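Local coordinates for protein citrate synthase (PDB 4TVM) that catalyses the condensation of oxaloacetate with acetyl-CoA and water, a step of the Krebs cycle that yields citrate and free coenzyme A, at residues Y177-K180 with K181-Q185; V197-F200 with L201-F205. All blocks are in the same frame, centred on the assembly; numbering follows the deposited sequence.

Following the chain from the N terminus, residues 177-185 of contact 1 come first, where helix 159-182 runs out into a loop; residues 197-205 of contact 2 then lie on helix 196-205, the next helix along. Each contact joins consecutive residues, so neither closes a long loop. They stand in series, without nesting or crossing, and their centres are about 13 Å apart. The two meet through space near the C-terminal ends of both helices: the Y179 ring packs on T204, and the K180 ammonium group reaches across to the T204 carbonyl oxygen in a weak hydrogen bond. Together they join successive helices of the predominantly helical citrate synthase fold, away from the oxaloacetate pocket.

Contact 1: residues Y177-K180 with K181-Q185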
ATOM      1  N   TYR A 177     -10.929  -3.391  19.593  1.00 39.12           N
ATOM      2  CA  TYR A 177     -11.645  -4.643  19.361  1.00 41.11           C
ATOM      3  C   TYR A 177     -10.744  -5.764  18.894  1.00 39.47           C
ATOM      4  O   TYR A 177     -10.971  -6.915  19.215  1.00 42.15           O
ATOM      5  CB  TYR A 177     -12.777  -4.456  18.373  1.00 41.30           C
ATOM      6  CG  TYR A 177     -13.941  -3.720  18.949  1.00 46.76           C
ATOM      7  CD1 TYR A 177     -13.864  -3.081  20.193  1.00 49.12           C
ATOM      8  CD2 TYR A 177     -15.125  -3.652  18.260  1.00 48.38           C
ATOM      9  CE1 TYR A 177     -14.940  -2.407  20.706  1.00 46.36           C
ATOM     10  CE2 TYR A 177     -16.206  -2.984  18.778  1.00 50.14           C
ATOM     11  CZ  TYR A 177     -16.101  -2.367  19.997  1.00 46.89           C
ATOM     12  OH  TYR A 177     -17.182  -1.701  20.479  1.00 49.20           O
ATOM     13  N   ALA A 178      -9.722  -5.427  18.129  1.00 38.74           N
ATOM     14  CA  ALA A 178      -8.798  -6.430  17.646  1.00 37.06           C
ATOM     15  C   ALA A 178      -8.021  -7.001  18.819  1.00 36.69           C
ATOM     16  O   ALA A 178      -7.689  -8.168  18.833  1.00 41.54           O
ATOM     17  CB  ALA A 178      -7.874  -5.814  16.621  1.00 34.98           C
ATOM     18  N   TYR A 179      -7.714  -6.163  19.802  1.00 38.70           N
ATOM     19  CA  TYR A 179      -7.099  -6.639  21.050  1.00 39.37           C
ATOM     20  C   TYR A 179      -8.049  -7.566  21.738  1.00 37.37           C
ATOM     21  O   TYR A 179      -7.689  -8.668  22.087  1.00 40.43           O
ATOM     22  CB  TYR A 179      -6.765  -5.483  22.015  1.00 38.15           C
ATOM     23  CG  TYR A 179      -6.284  -5.982  23.324  1.00 38.84           C
ATOM     24  CD1 TYR A 179      -5.034  -6.552  23.443  1.00 41.67           C
ATOM     25  CD2 TYR A 179      -7.099  -5.926  24.468  1.00 40.35           C
ATOM     26  CE1 TYR A 179      -4.591  -7.035  24.665  1.00 40.55           C
ATOM     27  CE2 TYR A 179      -6.665  -6.411  25.687  1.00 35.34           C
ATOM     28  CZ  TYR A 179      -5.413  -6.970  25.773  1.00 37.39           C
ATOM     29  OH  TYR A 179      -4.956  -7.448  26.972  1.00 36.62           O
ATOM     30  N   LYS A 180      -9.282  -7.143  21.923  1.00 38.63           N
ATOM     31  CA  LYS A 180     -10.205  -8.000  22.671  1.00 45.00           C
ATOM     32  C   LYS A 180     -10.350  -9.356  22.024  1.00 43.82           C
ATOM     33  O   LYS A 180     -10.476 -10.376  22.716  1.00 42.21           O
ATOM     34  CB  LYS A 180     -11.565  -7.339  22.827  1.00 47.04           C
ATOM     35  CG  LYS A 180     -11.528  -6.141  23.777  1.00 45.15           C
ATOM     36  CD  LYS A 180     -11.001  -6.579  25.130  1.00 46.81           C
ATOM     37  CE  LYS A 180     -11.400  -5.623  26.249  1.00 48.68           C
ATOM     38  NZ  LYS A 180     -10.895  -6.123  27.557  1.00 47.66           N
ATOM     39  N   LYS A 181     -10.319  -9.348  20.694  1.00 43.60           N
ATOM     40  CA  LYS A 181     -10.371 -10.558  19.912  1.00 40.17           C
ATOM     41  C   LYS A 181      -9.138 -11.423  20.122  1.00 39.80           C
ATOM     42  O   LYS A 181      -9.235 -12.635  20.154  1.00 40.21           O
ATOM     43  CB  LYS A 181     -10.511 -10.214  18.439  1.00 42.95           C
ATOM     44  CG  LYS A 181     -10.802 -11.424  17.541  1.00 43.80           C
ATOM     45  CD  LYS A 181     -12.144 -12.050  17.881  1.00 43.56           C
ATOM     46  CE  LYS A 181     -12.265 -13.445  17.304  1.00 47.74           C
ATOM     47  NZ  LYS A 181     -13.651 -13.947  17.554  1.00 49.79           N
ATOM     48  N   SER A 182      -7.976 -10.803  20.280  1.00 40.50           N
ATOM     49  CA  SER A 182      -6.732 -11.537  20.414  1.00 40.73           C
ATOM     50  C   SER A 182      -6.650 -12.285  21.740  1.00 42.47           C
ATOM     51  O   SER A 182      -5.774 -13.117  21.958  1.00 47.89           O
ATOM     52  CB  SER A 182      -5.562 -10.570  20.279  1.00 45.11           C
ATOM     53  OG  SER A 182      -5.394  -9.790  21.453  1.00 49.12           O
ATOM     54  N   VAL A 183      -7.554 -11.951  22.642  1.00 43.78           N
ATOM     55  CA  VAL A 183      -7.663 -12.587  23.936  1.00 37.63           C
ATOM     56  C   VAL A 183      -9.126 -12.959  23.919  1.00 42.19           C
ATOM     57  O   VAL A 183      -9.758 -12.876  22.857  1.00 45.16           O
ATOM     58  CB  VAL A 183      -7.222 -11.616  25.030  1.00 34.93           C
ATOM     59  CG1 VAL A 183      -5.720 -11.416  24.942  1.00 31.06           C
ATOM     60  CG2 VAL A 183      -7.895 -10.239  24.909  1.00 36.24           C
ATOM     61  N   GLY A 184      -9.698 -13.389  25.022  1.00 45.03           N
ATOM     62  CA  GLY A 184     -11.046 -13.965  24.932  1.00 45.28           C
ATOM     63  C   GLY A 184     -12.158 -12.962  25.116  1.00 45.55           C
ATOM     64  O   GLY A 184     -13.309 -13.333  25.221  1.00 54.76           O
ATOM     65  N   GLN A 185     -11.848 -11.680  25.123  1.00 43.79           N
ATOM     66  CA  GLN A 185     -12.675 -10.777  25.917  1.00 42.66           C
ATOM     67  C   GLN A 185     -13.846 -10.064  25.223  1.00 40.04           C
ATOM     68  O   GLN A 185     -13.792  -9.760  24.033  1.00 42.19           O
ATOM     69  CB  GLN A 185     -11.772  -9.791  26.631  1.00 42.08           C
ATOM     70  CG  GLN A 185     -10.769 -10.513  27.511  1.00 43.26           C
ATOM     71  CD  GLN A 185      -9.679  -9.617  28.049  1.00 43.78           C
ATOM     72  OE1 GLN A 185      -9.794  -8.380  28.063  1.00 47.85           O
ATOM     73  NE2 GLN A 185      -8.632 -10.236  28.536  1.00 41.56           N
TER
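K181 still belongs to the regular helix: its N-H bonds to Y177 O at 2.9 Å, and its CB lies close to the same oxygen. S182 continues the i to i+4 pattern through its N, which reaches A178 O at 3.0 Å, and adds a side-chain bond one residue further on. With chi1 at 75°, its OG folds back over the helix and donates to Y179 O across 2.6 Å, in the carbonyl plane and on a lone pair. At V183 the pattern fades, for its N makes weak bonds to both Y179 O and K180 O while the chain turns extended. What V183 contributes instead is CG2, set over one face of the Y179 ring in a CH-pi contact, 4.3 Å from the centroid and 18° off the normal. Q185 brings the chain back with a bond from its N to K180 O of 3.1 Å; spanning five residues, it closes the last turn at the C-terminal end of this alpha helix. Its side chain crosses that of K180, which bends at chi2 (-57°) so that CD lies 3.6 Å from Q185 CB. Beyond this apolar touch, K180 NZ donates to Q185 OE1 at 2.6 Å, in the plane of the amide carbonyl. A second bond, to G206 O, helps hold the buried ammonium group. This exit from helix 159-182 is flanked by helix 133-147, on which A178 and S182 rest, while the stacked Y177 and F187 rings bring the following loop against it.

Contact 2: residues V197-F200 with L201-F205; sequences VENF and LRLTF
T204 and F200 meet within one alpha-helical turn of helix 196-205, a threonine bonding back to the carbonyl four residues earlier. The backbone hydrogen bonds are those of a regular alpha helix: L201 N to V197 O at 3.1 Å, R202 N to E198 O at 3.2 Å, and L203 N to N199 O at 3.1 Å. In the next step F200 O is gripped twice, by T204 N at 3.1 Å and by T204 OG1 at 2.5 Å. These two donors come from opposite faces of the carbonyl plane, the hydroxyl being tilted 34° out of it; chi1 of -47°, with OG1 opposite the carbonyl carbon of T204, turns it back along the helix. The buried hydroxyl thus finds its acceptor inside its own helix.

Among the side-chain contacts, N199 and L203 pair one turn apart, N199 ND2 lying 3.9 Å from L203 CD1, while N199 OD1 accepts a hydrogen bond from the backbone N of D191, a partner outside this turn, which helps orient the amide. The buried F200 side chain packs on P172 of helix 159-182, L222 of helix 216-229, and L386 and L389 of helix 383-403, so this face of the turn is enclosed by three other helices. Aromatic faces complete the account. Within 201-205, the methyl CG2 of T204 sits over the centre of the F205 ring, with L201 CD2 at that ring's edge. The hydroxyl oxygen of T204, whose bond goes to F200 O, also lies over one face of the F200 ring, displaced toward its rim, with OG1 3.3 Å from F200 CE1.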
ATOM      1  N   VAL A 197      -8.713   9.095  23.985  1.00 47.84           N
ATOM      2  CA  VAL A 197      -7.580   8.293  24.430  1.00 45.15           C
ATOM      3  C   VAL A 197      -7.959   7.521  25.678  1.00 48.63           C
ATOM      4  O   VAL A 197      -7.580   6.358  25.833  1.00 50.65           O
ATOM      5  CB  VAL A 197      -6.343   9.172  24.735  1.00 45.27           C
ATOM      6  CG1 VAL A 197      -5.224   8.352  25.389  1.00 46.19           C
ATOM      7  CG2 VAL A 197      -5.818   9.832  23.469  1.00 44.18           C
ATOM      8  N   GLU A 198      -8.693   8.152  26.581  1.00 49.30           N
ATOM      9  CA  GLU A 198      -9.079   7.480  27.822  1.00 52.02           C
ATOM     10  C   GLU A 198     -10.124   6.421  27.493  1.00 47.60           C
ATOM     11  O   GLU A 198     -10.144   5.336  28.061  1.00 46.50           O
ATOM     12  CB  GLU A 198      -9.611   8.504  28.857  1.00 53.65           C
ATOM     13  CG  GLU A 198      -9.974   7.922  30.217  1.00 59.31           C
ATOM     14  CD  GLU A 198     -10.382   8.983  31.234  1.00 69.50           C
ATOM     15  OE1 GLU A 198     -10.519  10.181  30.845  1.00 60.86           O
ATOM     16  OE2 GLU A 198     -10.563   8.603  32.424  1.00 82.30           O
ATOM     17  N   ASN A 199     -10.994   6.738  26.558  1.00 46.41           N
ATOM     18  CA  ASN A 199     -12.002   5.800  26.157  1.00 48.70           C
ATOM     19  C   ASN A 199     -11.361   4.638  25.380  1.00 52.81           C
ATOM     20  O   ASN A 199     -11.837   3.503  25.430  1.00 52.17           O
ATOM     21  CB  ASN A 199     -13.005   6.503  25.284  1.00 49.64           C
ATOM     22  CG  ASN A 199     -14.040   5.579  24.782  1.00 52.04           C
ATOM     23  OD1 ASN A 199     -14.802   5.040  25.565  1.00 57.25           O
ATOM     24  ND2 ASN A 199     -14.066   5.355  23.466  1.00 58.16           N
ATOM     25  N   PHE A 200     -10.290   4.924  24.645  1.00 46.96           N
ATOM     26  CA  PHE A 200      -9.576   3.866  23.959  1.00 44.08           C
ATOM     27  C   PHE A 200      -9.039   2.869  24.965  1.00 43.88           C
ATOM     28  O   PHE A 200      -9.095   1.665  24.745  1.00 46.34           O
ATOM     29  CB  PHE A 200      -8.446   4.408  23.086  1.00 40.59           C
ATOM     30  CG  PHE A 200      -7.431   3.360  22.718  1.00 43.65           C
ATOM     31  CD1 PHE A 200      -7.773   2.305  21.867  1.00 42.10           C
ATOM     32  CD2 PHE A 200      -6.145   3.401  23.238  1.00 41.33           C
ATOM     33  CE1 PHE A 200      -6.853   1.327  21.550  1.00 40.68           C
ATOM     34  CE2 PHE A 200      -5.223   2.426  22.912  1.00 40.89           C
ATOM     35  CZ  PHE A 200      -5.574   1.381  22.076  1.00 38.77           C
ATOM     36  N   LEU A 201      -8.520   3.376  26.074  1.00 44.76           N
ATOM     37  CA  LEU A 201      -7.943   2.522  27.111  1.00 40.09           C
ATOM     38  C   LEU A 201      -8.971   1.639  27.810  1.00 38.43           C
ATOM     39  O   LEU A 201      -8.658   0.535  28.243  1.00 43.77           O
ATOM     40  CB  LEU A 201      -7.202   3.375  28.136  1.00 38.61           C
ATOM     41  CG  LEU A 201      -5.740   3.724  27.818  1.00 36.23           C
ATOM     42  CD1 LEU A 201      -5.255   4.894  28.670  1.00 36.12           C
ATOM     43  CD2 LEU A 201      -4.860   2.514  28.084  1.00 34.77           C
ATOM     44  N   ARG A 202     -10.184   2.124  27.956  1.00 38.07           N
ATOM     45  CA  ARG A 202     -11.277   1.311  28.515  1.00 37.81           C
ATOM     46  C   ARG A 202     -11.674   0.199  27.572  1.00 38.32           C
ATOM     47  O   ARG A 202     -11.987  -0.914  28.001  1.00 33.86           O
ATOM     48  CB  ARG A 202     -12.524   2.166  28.740  1.00 38.74           C
ATOM     49  CG  ARG A 202     -13.552   1.540  29.672  1.00 42.31           C
ATOM     50  CD  ARG A 202     -14.826   2.367  29.777  1.00 40.65           C
ATOM     51  NE  ARG A 202     -16.009   1.555  30.084  1.00 40.89           N
ATOM     52  CZ  ARG A 202     -16.972   1.239  29.207  1.00 45.15           C
ATOM     53  NH1 ARG A 202     -16.896   1.619  27.927  1.00 44.51           N
ATOM     54  NH2 ARG A 202     -18.014   0.508  29.599  1.00 44.85           N
ATOM     55  N   LEU A 203     -11.720   0.534  26.277  1.00 39.75           N
ATOM     56  CA  LEU A 203     -12.166  -0.403  25.261  1.00 34.05           C
ATOM     57  C   LEU A 203     -11.172  -1.534  25.205  1.00 34.52           C
ATOM     58  O   LEU A 203     -11.530  -2.665  24.913  1.00 33.15           O
ATOM     59  CB  LEU A 203     -12.202   0.254  23.919  1.00 32.69           C
ATOM     60  CG  LEU A 203     -13.337   1.204  23.632  1.00 32.20           C
ATOM     61  CD1 LEU A 203     -13.155   1.733  22.208  1.00 32.87           C
ATOM     62  CD2 LEU A 203     -14.643   0.485  23.760  1.00 31.39           C
ATOM     63  N   THR A 204      -9.923  -1.197  25.487  1.00 34.13           N
ATOM     64  CA  THR A 204      -8.811  -2.126  25.419  1.00 35.47           C
ATOM     65  C   THR A 204      -8.722  -2.964  26.663  1.00 43.29           C
ATOM     66  O   THR A 204      -8.490  -4.168  26.591  1.00 54.61           O
ATOM     67  CB  THR A 204      -7.506  -1.350  25.307  1.00 30.81           C
ATOM     68  OG1 THR A 204      -7.660  -0.339  24.309  1.00 28.38           O
ATOM     69  CG2 THR A 204      -6.366  -2.244  24.905  1.00 31.26           C
ATOM     70  N   PHE A 205      -8.915  -2.328  27.806  1.00 43.86           N
ATOM     71  CA  PHE A 205      -8.644  -2.967  29.078  1.00 45.34           C
ATOM     72  C   PHE A 205      -9.858  -3.180  29.951  1.00 43.32           C
ATOM     73  O   PHE A 205      -9.787  -3.904  30.909  1.00 52.10           O
ATOM     74  CB  PHE A 205      -7.601  -2.125  29.832  1.00 45.22           C
ATOM     75  CG  PHE A 205      -6.256  -2.125  29.166  1.00 42.13           C
ATOM     76  CD1 PHE A 205      -5.590  -3.338  28.937  1.00 41.41           C
ATOM     77  CD2 PHE A 205      -5.675  -0.955  28.744  1.00 36.97           C
ATOM     78  CE1 PHE A 205      -4.363  -3.366  28.315  1.00 38.95           C
ATOM     79  CE2 PHE A 205      -4.442  -0.981  28.122  1.00 37.32           C
ATOM     80  CZ  PHE A 205      -3.788  -2.186  27.903  1.00 38.01           C
TER